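Local structure of transcriptional regulator Tm0710 (Thermotoga maritima, 2A61) at residues Thr32-Ile38 and Leu67-Leu71; Pro47-Leu53 and Ala88-Val92. The protein probably binds operator DNA as a homodimer through a winged helix-turn-helix domain and so regulates transcription. All blocks are in the same frame, centred on the assembly; numbering follows the deposited sequence.

Contact 1: Thr32-Ile38 and Leu67-Leu71; sequences TPAQFDI and LVKRL
Gln35 and Leu67 lead this buried contact between two helices. Thr32-Ile38 opens helix 33-45: Thr32 is the N-cap and helix runs from Pro33 on. Leu67-Leu71 is helical throughout and belongs to helix 61-73. The two short axes approach to 10.1 Å and cross at -76°. The nearest CA atoms, of Gln35 and Leu67, are 5.9 Å apart.

Gln35 loses the most surface to the other helix, 101 Å². Its chi1 is m and its chi2 t, so the side chain extends across. There Gln35 NE2 gives a weak hydrogen bond to Leu67 O (3.4 Å), a carbonyl that also accepts weakly from Leu71 N. Gln35 OE1 accepts from the backbone N of Thr32 (3.0 Å), and the backbone N of Gln35 donates to Thr32 OG1 (3.2 Å), a capping box. Thr32 OG1 is also hydrogen-bonded to Gly58 of the second subunit. Gln35 CD lies over one face of the Arg70 guanidinium, and a water bridges the two, accepting from Arg70 NH1 at an unusually short 2.4 Å and donating weakly to Gln35 OE1 (3.4 Å).

Leu67, rotamer mt, points toward helix 33-45. Leu67 CD1 meets Ala34 CB and Leu67 CB meets Ile38 CD1, both at 3.9 Å. Ile38, also mt, continues the apolar layer: Ile38 CD1 is 4.0 Å from Val68 CG2, and Ile38 CG2 is 4.3 Å from Leu71 CD1. Leu57 of helix 50-57 touches both Ile38 and Leu67. Such steep packing of helix 33-45 on helix 61-73, the probable recognition helix, is characteristic of the three-helix core of the MarR winged helix-turn-helix domain.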
loop_
_atom_site.group_PDB
_atom_site.type_symbol
_atom_site.label_atom_id
_atom_site.label_comp_id
_atom_site.label_asym_id
_atom_site.label_seq_id
_atom_site.Cartn_x
_atom_site.Cartn_y
_atom_site.Cartn_z
ATOM N N THR A 32 -1.212 14.500 -2.371
ATOM C CA THR A 32 -0.079 13.817 -1.745
ATOM C C THR A 32 -0.472 12.349 -1.447
ATOM O O THR A 32 -1.674 12.012 -1.420
ATOM C CB THR A 32 0.365 14.499 -0.424
ATOM O OG1 THR A 32 -0.593 14.188 0.604
ATOM C CG2 THR A 32 0.512 16.081 -0.569
ATOM N N PRO A 33 0.531 11.461 -1.234
ATOM C CA PRO A 33 0.229 10.044 -0.838
ATOM C C PRO A 33 -0.776 9.858 0.335
ATOM O O PRO A 33 -1.688 9.008 0.248
ATOM C CB PRO A 33 1.611 9.482 -0.484
ATOM C CG PRO A 33 2.563 10.307 -1.388
ATOM C CD PRO A 33 1.983 11.702 -1.491
ATOM N N ALA A 34 -0.609 10.631 1.413
ATOM C CA ALA A 34 -1.498 10.544 2.548
ATOM C C ALA A 34 -2.884 11.062 2.193
ATOM O O ALA A 34 -3.891 10.476 2.612
ATOM C CB ALA A 34 -0.935 11.304 3.733
ATOM N N GLN A 35 -2.947 12.138 1.407
ATOM C CA GLN A 35 -4.236 12.615 0.917
ATOM C C GLN A 35 -4.940 11.575 0.048
ATOM O O GLN A 35 -6.153 11.415 0.143
ATOM C CB GLN A 35 -4.084 13.888 0.125
ATOM C CG GLN A 35 -3.811 15.183 0.948
ATOM C CD GLN A 35 -3.814 16.404 0.017
ATOM O OE1 GLN A 35 -3.093 16.415 -0.977
ATOM N NE2 GLN A 35 -4.648 17.429 0.329
ATOM N N PHE A 36 -4.200 10.929 -0.844
ATOM C CA PHE A 36 -4.788 9.891 -1.681
ATOM C C PHE A 36 -5.288 8.677 -0.875
ATOM O O PHE A 36 -6.332 8.108 -1.181
ATOM C CB PHE A 36 -3.765 9.409 -2.733
ATOM C CG PHE A 36 -4.291 8.340 -3.630
ATOM C CD1 PHE A 36 -5.323 8.612 -4.523
ATOM C CD2 PHE A 36 -3.753 7.060 -3.602
ATOM C CE1 PHE A 36 -5.818 7.599 -5.358
ATOM C CE2 PHE A 36 -4.253 6.063 -4.435
ATOM C CZ PHE A 36 -5.280 6.352 -5.300
ATOM N N ASP A 37 -4.527 8.294 0.145
ATOM C CA ASP A 37 -4.932 7.207 1.046
ATOM C C ASP A 37 -6.291 7.498 1.740
ATOM O O ASP A 37 -7.107 6.582 1.912
ATOM C CB ASP A 37 -3.869 6.965 2.106
ATOM C CG ASP A 37 -2.623 6.253 1.572
ATOM O OD1 ASP A 37 -2.684 5.467 0.583
ATOM O OD2 ASP A 37 -1.554 6.525 2.170
ATOM N N ILE A 38 -6.509 8.753 2.152
ATOM C CA ILE A 38 -7.835 9.181 2.642
ATOM C C ILE A 38 -8.896 9.052 1.549
ATOM O O ILE A 38 -9.983 8.508 1.791
ATOM C CB ILE A 38 -7.830 10.640 3.134
ATOM C CG1 ILE A 38 -6.941 10.768 4.389
ATOM C CG2 ILE A 38 -9.244 11.156 3.309
ATOM C CD1 ILE A 38 -6.653 12.196 4.737
ATOM N N LEU A 67 -4.746 17.695 6.080
ATOM C CA LEU A 67 -4.960 16.956 4.851
ATOM C C LEU A 67 -6.379 17.092 4.283
ATOM O O LEU A 67 -6.535 17.263 3.097
ATOM C CB LEU A 67 -4.603 15.447 5.029
ATOM C CG LEU A 67 -3.178 15.089 5.524
ATOM C CD1 LEU A 67 -3.107 13.640 5.995
ATOM C CD2 LEU A 67 -2.132 15.348 4.384
ATOM N N VAL A 68 -7.389 16.909 5.143
ATOM C CA VAL A 68 -8.816 16.936 4.765
ATOM C C VAL A 68 -9.241 18.363 4.352
ATOM O O VAL A 68 -9.962 18.545 3.387
ATOM C CB VAL A 68 -9.656 16.393 5.925
ATOM C CG1 VAL A 68 -11.139 16.724 5.749
ATOM C CG2 VAL A 68 -9.418 14.823 6.061
ATOM N N LYS A 69 -8.788 19.352 5.099
ATOM C CA LYS A 69 -9.126 20.779 4.817
ATOM C C LYS A 69 -8.768 21.195 3.389
ATOM O O LYS A 69 -9.522 21.911 2.733
ATOM C CB LYS A 69 -8.372 21.654 5.817
ATOM C CG LYS A 69 -8.441 23.148 5.615
ATOM C CD LYS A 69 -7.710 23.883 6.749
ATOM C CE LYS A 69 -6.183 23.602 6.751
ATOM N NZ LYS A 69 -5.482 24.223 7.906
ATOM N N ARG A 70 -7.607 20.736 2.916
ATOM C CA ARG A 70 -7.168 21.003 1.530
ATOM C C ARG A 70 -8.017 20.223 0.532
ATOM O O ARG A 70 -8.392 20.735 -0.496
ATOM C CB ARG A 70 -5.746 20.549 1.332
ATOM C CG ARG A 70 -4.670 21.568 1.630
ATOM C CD ARG A 70 -3.342 20.919 1.070
ATOM N NE ARG A 70 -2.756 20.189 2.167
ATOM C CZ ARG A 70 -1.800 19.285 2.082
ATOM N NH1 ARG A 70 -1.290 18.926 0.915
ATOM N NH2 ARG A 70 -1.367 18.759 3.198
ATOM N N LEU A 71 -8.315 18.964 0.841
ATOM C CA LEU A 71 -9.177 18.172 -0.047
ATOM C C LEU A 71 -10.585 18.751 -0.167
ATOM O O LEU A 71 -11.204 18.647 -1.222
ATOM C CB LEU A 71 -9.228 16.695 0.411
ATOM C CG LEU A 71 -7.956 15.863 0.194
ATOM C CD1 LEU A 71 -8.063 14.488 0.891
ATOM C CD2 LEU A 71 -7.647 15.651 -1.315
HETATM O O HOH W 1 -1.328 19.269 -1.469
#

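Contact 2: Pro47-Leu53 and Ala88-Val92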
loop_
_atom_site.group_PDB
_atom_site.type_symbol
_atom_site.label_atom_id
_atom_site.label_comp_id
_atom_site.label_asym_id
_atom_site.label_seq_id
_atom_site.Cartn_x
_atom_site.Cartn_y
_atom_site.Cartn_z
ATOM N N PRO A 47 -18.184 6.792 3.798
ATOM C CA PRO A 47 -18.036 7.905 4.750
ATOM C C PRO A 47 -17.172 7.507 5.933
ATOM O O PRO A 47 -17.318 6.396 6.485
ATOM C CB PRO A 47 -19.467 8.190 5.214
ATOM C CG PRO A 47 -20.338 7.644 4.120
ATOM C CD PRO A 47 -19.596 6.527 3.450
ATOM N N LYS A 48 -16.250 8.390 6.307
ATOM C CA LYS A 48 -15.345 8.107 7.382
ATOM C C LYS A 48 -15.360 9.273 8.364
ATOM O O LYS A 48 -15.358 10.460 7.960
ATOM C CB LYS A 48 -13.912 7.862 6.868
ATOM C CG LYS A 48 -13.717 6.674 6.006
ATOM C CD LYS A 48 -13.939 5.379 6.853
ATOM C CE LYS A 48 -13.682 4.115 6.052
ATOM N NZ LYS A 48 -13.843 2.873 6.907
ATOM N N ARG A 49 -15.337 8.930 9.660
ATOM C CA ARG A 49 -15.187 9.963 10.706
ATOM C C ARG A 49 -13.723 10.412 10.717
ATOM O O ARG A 49 -12.841 9.641 10.323
ATOM C CB ARG A 49 -15.543 9.380 12.097
ATOM C CG ARG A 49 -16.921 8.670 12.143
ATOM C CD ARG A 49 -17.201 8.112 13.533
ATOM N NE ARG A 49 -18.569 7.546 13.641
ATOM C CZ ARG A 49 -19.640 8.256 13.995
ATOM N NH1 ARG A 49 -19.538 9.558 14.220
ATOM N NH2 ARG A 49 -20.839 7.673 14.102
ATOM N N PRO A 50 -13.456 11.644 11.196
ATOM C CA PRO A 50 -12.082 12.125 11.254
ATOM C C PRO A 50 -11.180 11.252 12.120
ATOM O O PRO A 50 -10.054 11.036 11.757
ATOM C CB PRO A 50 -12.223 13.533 11.859
ATOM C CG PRO A 50 -13.593 13.928 11.587
ATOM C CD PRO A 50 -14.422 12.678 11.640
ATOM N N GLY A 51 -11.683 10.741 13.254
ATOM C CA GLY A 51 -10.974 9.751 14.061
ATOM C C GLY A 51 -10.595 8.468 13.348
ATOM O O GLY A 51 -9.524 7.953 13.595
ATOM N N GLU A 52 -11.477 7.938 12.489
ATOM C CA GLU A 52 -11.189 6.735 11.684
ATOM C C GLU A 52 -10.064 6.967 10.652
ATOM O O GLU A 52 -9.226 6.089 10.386
ATOM C CB GLU A 52 -12.461 6.285 10.958
ATOM C CG GLU A 52 -13.567 5.772 11.949
ATOM C CD GLU A 52 -14.934 5.470 11.308
ATOM O OE1 GLU A 52 -15.229 6.003 10.231
ATOM O OE2 GLU A 52 -15.761 4.735 11.934
ATOM N N LEU A 53 -10.035 8.151 10.061
ATOM C CA LEU A 53 -8.940 8.532 9.149
ATOM C C LEU A 53 -7.594 8.621 9.882
ATOM O O LEU A 53 -6.570 8.219 9.350
ATOM C CB LEU A 53 -9.265 9.854 8.438
ATOM C CG LEU A 53 -10.482 9.843 7.500
ATOM C CD1 LEU A 53 -10.714 11.287 6.879
ATOM C CD2 LEU A 53 -10.301 8.807 6.402
ATOM N N ALA A 88 -20.859 15.450 15.712
ATOM C CA ALA A 88 -19.974 14.622 14.902
ATOM C C ALA A 88 -20.300 14.785 13.425
ATOM O O ALA A 88 -21.393 15.207 13.086
ATOM C CB ALA A 88 -20.138 13.143 15.342
ATOM N N TYR A 89 -19.358 14.439 12.537
ATOM C CA TYR A 89 -19.583 14.510 11.092
ATOM C C TYR A 89 -18.779 13.428 10.359
ATOM O O TYR A 89 -17.877 12.832 10.934
ATOM C CB TYR A 89 -19.219 15.910 10.534
ATOM C CG TYR A 89 -17.757 16.264 10.630
ATOM C CD1 TYR A 89 -16.880 16.012 9.574
ATOM C CD2 TYR A 89 -17.244 16.874 11.778
ATOM C CE1 TYR A 89 -15.532 16.360 9.666
ATOM C CE2 TYR A 89 -15.923 17.230 11.873
ATOM C CZ TYR A 89 -15.061 16.971 10.819
ATOM O OH TYR A 89 -13.729 17.339 10.946
ATOM N N PHE A 90 -19.095 13.204 9.091
ATOM C CA PHE A 90 -18.388 12.234 8.255
ATOM C C PHE A 90 -17.815 12.983 7.077
ATOM O O PHE A 90 -18.413 13.964 6.610
ATOM C CB PHE A 90 -19.315 11.129 7.697
ATOM C CG PHE A 90 -19.843 10.153 8.750
ATOM C CD1 PHE A 90 -19.193 8.945 8.999
ATOM C CD2 PHE A 90 -21.011 10.449 9.454
ATOM C CE1 PHE A 90 -19.711 8.030 9.962
ATOM C CE2 PHE A 90 -21.520 9.547 10.406
ATOM C CZ PHE A 90 -20.861 8.351 10.641
ATOM N N LEU A 91 -16.650 12.528 6.609
ATOM C CA LEU A 91 -16.113 12.975 5.325
ATOM C C LEU A 91 -16.568 12.049 4.223
ATOM O O LEU A 91 -16.483 10.814 4.361
ATOM C CB LEU A 91 -14.567 13.086 5.379
ATOM C CG LEU A 91 -14.339 14.160 6.479
ATOM C CD1 LEU A 91 -13.254 13.854 7.484
ATOM C CD2 LEU A 91 -14.326 15.575 5.917
ATOM N N VAL A 92 -17.072 12.636 3.151
ATOM C CA VAL A 92 -17.560 11.868 2.008
ATOM C C VAL A 92 -16.876 12.356 0.729
ATOM O O VAL A 92 -16.425 13.472 0.657
ATOM C CB VAL A 92 -19.101 11.911 1.853
ATOM C CG1 VAL A 92 -19.802 11.166 3.045
ATOM C CG2 VAL A 92 -19.620 13.300 1.850
HETATM O O HOH W 2 -17.462 11.613 13.454
#
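A single antiparallel beta bridge joins the residues leading into helix 50-57 to strand 88-93 of the hairpin, near the protein surface. Lys48 and Leu91 form a hydrogen-bonded pair: Lys48 N donates to Leu91 O at 3.1 Å, and Leu91 N to Lys48 O at 2.8 Å. Strand 88-93 pairs with strand 77-82 on its other edge. Arg49 is the N-cap of the helix, and Arg49 N donates to Glu52 OE1 (3.0 Å).

Pro47 CB touches Val92 CG1 at 3.7 Å. Phe90 CZ lies over one face of the Arg49 guanidinium, 3.5 Å from Arg49 NH2. Pro50 lies over one face of the Tyr89 ring, with Pro50 CG 3.5 Å from Tyr89 CZ. Leu53 CD1 meets Leu91 CD1 at 3.7 Å, next to Val68 of helix 61-73. Arg49 NH1 shares a water with Tyr89 O and forms a salt bridge with Asp82. This single bridge before helix 50-57 takes the position of the short first strand of many winged-helix domains, where the hairpin forms the wing.

From the N terminus, the chain enters contact 1 at Thr32-Ile38 and reaches the first half of contact 2 at Pro47-Leu53. Helix 61-73 then closes contact 1 through Leu67-Leu71. Contact 2 closes later, at Ala88-Val92, on the second hairpin strand. The two closures therefore cross rather than nest. Their centres are about 13 Å apart, and they share a hydrophobic seam. Val68 CG1 packs on Leu91 CD2 at 3.4 Å, and Leu53 CD1 lies 3.9 Å from both Val68 CG2 and Ile38 CG2. Contact 1 joins two helices; contact 2 joins the start of the intervening helix 50-57 to the wing. Together they tie the three helices and the hairpin to one another.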